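PDB 4UU4: lipopolysaccharide export system protein LptH from Pseudomonas aeruginosa, which binds lipopolysaccharide and is required for its translocation from the inner membrane to the outer membrane, perhaps as part of a bridge across the periplasm. Local coordinates for residues 80-92 and 103-115. Sequence-based numbering, arbitrary orientation.
Sequences EVVTSVGKPAYYE and KAYGLTIQYFVTQ
Ile109 packs its CD1 methyl against Ala89 CB (3.9 Å) and Tyr91 CB (4.1 Å), reaching from one sheet across to the other. Ala104 CB meets Tyr91 CB and, at 3.8 Å, the edge of the Tyr91 ring at CD2, while Val82 CB touches Tyr111 CB. These residues are buried, and Leu64 and Leu120 add to the same interior. Strand 81-85 runs antiparallel to 109-112 (168°), and 89-92 to 103-106 (160°); Val82 and Ser84 exchange backbone hydrogen bonds in both directions with Tyr111 and Ile109, Ala89 and Tyr91 with Gly106 and Ala104. Both segments turn a corner, at 86-88 and at 107-108, and the register slips by two between Val85 and Ala89, a beta bulge. Two paired strands thus pass together from one antiparallel sheet into the other, in the beta-jellyroll that LptH shares with E. coli Lpt proteins. The outward faces are less enclosed. There the Tyr90 and Tyr105 rings lie obliquely, planes at 46°, with CD1 of Tyr90 3.5 Å from CE2 of Tyr105; Tyr90 OH donates to Glu92 OE1 (2.7 Å), and Lys125 makes a cation-pi contact with Tyr105. On the other sheet's outer side, Val81, itself buried, sets CG2 over one face of the partly exposed Phe112, 3.9 Å from the centroid, a CH-pi contact.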
loop_
_atom_site.group_PDB
_atom_site.type_symbol
_atom_site.label_atom_id
_atom_site.label_comp_id
_atom_site.label_asym_id
_atom_site.label_seq_id
_atom_site.Cartn_x
_atom_site.Cartn_y
_atom_site.Cartn_z
ATOM N N GLU A 80 -8.672 9.001 -4.703
ATOM C CA GLU A 80 -8.154 9.491 -3.432
ATOM C C GLU A 80 -7.641 8.352 -2.554
ATOM O O GLU A 80 -6.968 8.586 -1.551
ATOM C CB GLU A 80 -9.223 10.284 -2.682
ATOM C CG GLU A 80 -10.351 9.438 -2.122
ATOM C CD GLU A 80 -10.947 10.038 -0.862
ATOM O OE1 GLU A 80 -10.242 10.824 -0.193
ATOM O OE2 GLU A 80 -12.114 9.726 -0.539
ATOM N N VAL A 81 -7.969 7.123 -2.933
ATOM C CA VAL A 81 -7.472 5.951 -2.224
ATOM C C VAL A 81 -7.531 4.682 -3.081
ATOM O O VAL A 81 -8.522 4.412 -3.774
ATOM C CB VAL A 81 -8.206 5.731 -0.872
ATOM C CG1 VAL A 81 -9.692 5.464 -1.091
ATOM C CG2 VAL A 81 -7.554 4.603 -0.074
ATOM N N VAL A 82 -6.446 3.919 -3.031
ATOM C CA VAL A 82 -6.351 2.646 -3.727
ATOM C C VAL A 82 -6.231 1.532 -2.692
ATOM O O VAL A 82 -5.186 1.375 -2.070
ATOM C CB VAL A 82 -5.102 2.612 -4.632
ATOM C CG1 VAL A 82 -4.956 1.256 -5.304
ATOM C CG2 VAL A 82 -5.163 3.730 -5.661
ATOM N N THR A 83 -7.294 0.760 -2.501
ATOM C CA THR A 83 -7.260 -0.319 -1.520
ATOM C C THR A 83 -7.023 -1.667 -2.190
ATOM O O THR A 83 -7.796 -2.082 -3.049
ATOM C CB THR A 83 -8.559 -0.392 -0.703
ATOM O OG1 THR A 83 -8.832 0.886 -0.120
ATOM C CG2 THR A 83 -8.435 -1.427 0.399
ATOM N N SER A 84 -5.951 -2.346 -1.787
ATOM C CA SER A 84 -5.630 -3.676 -2.292
ATOM C C SER A 84 -5.776 -4.759 -1.223
ATOM O O SER A 84 -5.487 -4.537 -0.040
ATOM C CB SER A 84 -4.214 -3.707 -2.871
ATOM O OG SER A 84 -3.905 -4.988 -3.397
ATOM N N VAL A 85 -6.221 -5.933 -1.665
ATOM C CA VAL A 85 -6.373 -7.100 -0.802
ATOM C C VAL A 85 -5.803 -8.341 -1.489
ATOM O O VAL A 85 -6.159 -8.650 -2.638
ATOM C CB VAL A 85 -7.857 -7.355 -0.453
ATOM C CG1 VAL A 85 -8.048 -8.764 0.091
ATOM C CG2 VAL A 85 -8.370 -6.304 0.529
ATOM N N GLY A 86 -4.917 -9.037 -0.778
ATOM C CA GLY A 86 -4.288 -10.253 -1.269
ATOM C C GLY A 86 -3.809 -11.152 -0.134
ATOM O O GLY A 86 -4.235 -10.990 1.010
ATOM N N LYS A 87 -2.930 -12.104 -0.450
ATOM C CA LYS A 87 -2.337 -12.976 0.568
ATOM C C LYS A 87 -0.810 -13.074 0.472
ATOM O O LYS A 87 -0.281 -14.123 0.104
ATOM C CB LYS A 87 -2.915 -14.393 0.472
ATOM C CG LYS A 87 -4.342 -14.504 -0.050
ATOM C CD LYS A 87 -5.365 -14.419 1.068
ATOM C CE LYS A 87 -6.736 -14.859 0.581
ATOM N NZ LYS A 87 -7.747 -14.863 1.672
ATOM N N PRO A 88 -0.086 -11.992 0.816
ATOM C CA PRO A 88 -0.644 -10.682 1.157
ATOM C C PRO A 88 -0.649 -9.748 -0.044
ATOM O O PRO A 88 -0.139 -10.080 -1.116
ATOM C CB PRO A 88 0.359 -10.166 2.187
ATOM C CG PRO A 88 1.658 -10.685 1.680
ATOM C CD PRO A 88 1.348 -12.064 1.144
ATOM N N ALA A 89 -1.230 -8.574 0.152
ATOM C CA ALA A 89 -1.100 -7.485 -0.790
ATOM C C ALA A 89 0.286 -6.871 -0.632
ATOM O O ALA A 89 0.882 -6.890 0.467
ATOM C CB ALA A 89 -2.171 -6.452 -0.551
ATOM N N TYR A 90 0.778 -6.306 -1.732
ATOM C CA TYR A 90 2.159 -5.857 -1.837
ATOM C C TYR A 90 2.273 -4.419 -2.341
ATOM O O TYR A 90 1.616 -4.033 -3.302
ATOM C CB TYR A 90 2.919 -6.807 -2.766
ATOM C CG TYR A 90 4.344 -6.414 -3.090
ATOM C CD1 TYR A 90 5.343 -6.462 -2.119
ATOM C CD2 TYR A 90 4.696 -6.027 -4.373
ATOM C CE1 TYR A 90 6.649 -6.117 -2.420
ATOM C CE2 TYR A 90 5.997 -5.680 -4.682
ATOM C CZ TYR A 90 6.971 -5.727 -3.704
ATOM O OH TYR A 90 8.266 -5.379 -4.018
ATOM N N TYR A 91 3.112 -3.634 -1.676
ATOM C CA TYR A 91 3.417 -2.268 -2.083
ATOM C C TYR A 91 4.922 -2.155 -2.311
ATOM O O TYR A 91 5.705 -2.668 -1.525
ATOM C CB TYR A 91 2.971 -1.283 -0.997
ATOM C CG TYR A 91 3.399 0.156 -1.217
ATOM C CD1 TYR A 91 2.619 1.026 -1.962
ATOM C CD2 TYR A 91 4.573 0.650 -0.663
ATOM C CE1 TYR A 91 2.994 2.339 -2.165
ATOM C CE2 TYR A 91 4.960 1.966 -0.860
ATOM C CZ TYR A 91 4.165 2.805 -1.615
ATOM O OH TYR A 91 4.537 4.116 -1.819
ATOM N N GLU A 92 5.324 -1.489 -3.386
ATOM C CA GLU A 92 6.738 -1.304 -3.679
ATOM C C GLU A 92 6.986 0.153 -4.034
ATOM O O GLU A 92 6.218 0.731 -4.795
ATOM C CB GLU A 92 7.140 -2.201 -4.851
ATOM C CG GLU A 92 8.638 -2.300 -5.075
ATOM C CD GLU A 92 8.989 -3.004 -6.375
ATOM O OE1 GLU A 92 8.883 -4.247 -6.428
ATOM O OE2 GLU A 92 9.373 -2.311 -7.340
ATOM N N LYS A 103 10.006 -2.243 0.338
ATOM C CA LYS A 103 8.943 -3.221 0.168
ATOM C C LYS A 103 7.956 -3.095 1.316
ATOM O O LYS A 103 8.319 -2.694 2.420
ATOM C CB LYS A 103 9.510 -4.640 0.118
ATOM C CG LYS A 103 10.508 -4.874 -1.004
ATOM C CD LYS A 103 11.031 -6.299 -0.987
ATOM C CE LYS A 103 12.018 -6.541 -2.115
ATOM N NZ LYS A 103 12.663 -7.880 -2.020
ATOM N N ALA A 104 6.703 -3.428 1.043
ATOM C CA ALA A 104 5.655 -3.365 2.048
ATOM C C ALA A 104 4.648 -4.482 1.819
ATOM O O ALA A 104 4.275 -4.783 0.690
ATOM C CB ALA A 104 4.977 -2.005 2.028
ATOM N N TYR A 105 4.220 -5.102 2.907
ATOM C CA TYR A 105 3.317 -6.229 2.821
ATOM C C TYR A 105 2.188 -6.046 3.805
ATOM O O TYR A 105 2.383 -5.494 4.885
ATOM C CB TYR A 105 4.053 -7.524 3.146
ATOM C CG TYR A 105 5.225 -7.832 2.237
ATOM C CD1 TYR A 105 6.508 -7.374 2.534
ATOM C CD2 TYR A 105 5.055 -8.608 1.098
ATOM C CE1 TYR A 105 7.583 -7.674 1.711
ATOM C CE2 TYR A 105 6.120 -8.910 0.271
ATOM C CZ TYR A 105 7.381 -8.442 0.580
ATOM O OH TYR A 105 8.437 -8.747 -0.251
ATOM N N GLY A 106 1.005 -6.519 3.437
ATOM C CA GLY A 106 -0.107 -6.483 4.370
ATOM C C GLY A 106 -1.321 -7.185 3.815
ATOM O O GLY A 106 -1.529 -7.176 2.613
ATOM N N LEU A 107 -2.114 -7.799 4.686
ATOM C CA LEU A 107 -3.370 -8.397 4.258
ATOM C C LEU A 107 -4.264 -7.355 3.590
ATOM O O LEU A 107 -4.838 -7.620 2.538
ATOM C CB LEU A 107 -4.078 -9.085 5.423
ATOM C CG LEU A 107 -4.007 -10.616 5.388
ATOM C CD1 LEU A 107 -2.600 -11.080 5.059
ATOM C CD2 LEU A 107 -4.480 -11.228 6.705
ATOM N N THR A 108 -4.368 -6.168 4.184
ATOM C CA THR A 108 -5.029 -5.058 3.498
ATOM C C THR A 108 -4.075 -3.874 3.363
ATOM O O THR A 108 -3.407 -3.504 4.323
ATOM C CB THR A 108 -6.325 -4.616 4.216
ATOM O OG1 THR A 108 -7.248 -5.709 4.256
ATOM C CG2 THR A 108 -6.974 -3.444 3.496
ATOM N N ILE A 109 -3.991 -3.288 2.172
ATOM C CA ILE A 109 -3.166 -2.093 1.999
ATOM C C ILE A 109 -3.987 -0.951 1.416
ATOM O O ILE A 109 -4.654 -1.125 0.412
ATOM C CB ILE A 109 -1.956 -2.353 1.078
ATOM C CG1 ILE A 109 -1.008 -3.387 1.690
ATOM C CG2 ILE A 109 -1.200 -1.058 0.807
ATOM C CD1 ILE A 109 0.198 -3.686 0.815
ATOM N N GLN A 110 -3.950 0.217 2.041
ATOM C CA GLN A 110 -4.623 1.376 1.468
ATOM C C GLN A 110 -3.602 2.425 1.065
ATOM O O GLN A 110 -2.766 2.824 1.872
ATOM C CB GLN A 110 -5.598 1.979 2.467
ATOM C CG GLN A 110 -6.596 0.994 3.016
ATOM C CD GLN A 110 -7.396 1.577 4.158
ATOM O OE1 GLN A 110 -6.925 1.632 5.295
ATOM N NE2 GLN A 110 -8.614 2.018 3.864
ATOM N N TYR A 111 -3.668 2.868 -0.184
ATOM C CA TYR A 111 -2.783 3.916 -0.666
ATOM C C TYR A 111 -3.572 5.208 -0.827
ATOM O O TYR A 111 -4.225 5.436 -1.849
ATOM C CB TYR A 111 -2.094 3.499 -1.973
ATOM C CG TYR A 111 -1.226 4.574 -2.598
ATOM C CD1 TYR A 111 -0.453 5.423 -1.813
ATOM C CD2 TYR A 111 -1.171 4.731 -3.976
ATOM C CE1 TYR A 111 0.337 6.403 -2.384
ATOM C CE2 TYR A 111 -0.384 5.704 -4.554
ATOM C CZ TYR A 111 0.369 6.536 -3.757
ATOM O OH TYR A 111 1.149 7.504 -4.346
ATOM N N PHE A 112 -3.521 6.034 0.213
ATOM C CA PHE A 112 -4.194 7.323 0.224
ATOM C C PHE A 112 -3.377 8.333 -0.581
ATOM O O PHE A 112 -2.613 9.116 -0.026
ATOM C CB PHE A 112 -4.385 7.811 1.666
ATOM C CG PHE A 112 -5.403 7.018 2.446
ATOM C CD1 PHE A 112 -6.749 7.354 2.400
ATOM C CD2 PHE A 112 -5.017 5.940 3.226
ATOM C CE1 PHE A 112 -7.688 6.628 3.117
ATOM C CE2 PHE A 112 -5.952 5.211 3.942
ATOM C CZ PHE A 112 -7.285 5.555 3.888
ATOM N N VAL A 113 -3.557 8.303 -1.897
ATOM C CA VAL A 113 -2.713 9.059 -2.822
ATOM C C VAL A 113 -2.734 10.585 -2.634
ATOM O O VAL A 113 -1.698 11.238 -2.765
ATOM C CB VAL A 113 -3.006 8.649 -4.286
ATOM C CG1 VAL A 113 -4.318 7.878 -4.367
ATOM C CG2 VAL A 113 -3.000 9.855 -5.211
ATOM N N THR A 114 -3.889 11.151 -2.305
ATOM C CA THR A 114 -3.958 12.573 -1.968
ATOM C C THR A 114 -3.160 12.892 -0.703
ATOM O O THR A 114 -2.554 13.955 -0.588
ATOM C CB THR A 114 -5.409 13.042 -1.759
ATOM O OG1 THR A 114 -6.135 12.037 -1.042
ATOM C CG2 THR A 114 -6.094 13.285 -3.093
ATOM N N GLN A 115 -3.150 11.954 0.238
ATOM C CA GLN A 115 -2.536 12.170 1.543
ATOM C C GLN A 115 -1.051 11.797 1.589
ATOM O O GLN A 115 -0.362 12.127 2.553
ATOM C CB GLN A 115 -3.279 11.349 2.599
ATOM C CG GLN A 115 -4.774 11.229 2.349
ATOM C CD GLN A 115 -5.581 12.118 3.265
ATOM O OE1 GLN A 115 -5.446 12.047 4.490
ATOM N NE2 GLN A 115 -6.395 13.001 2.675
#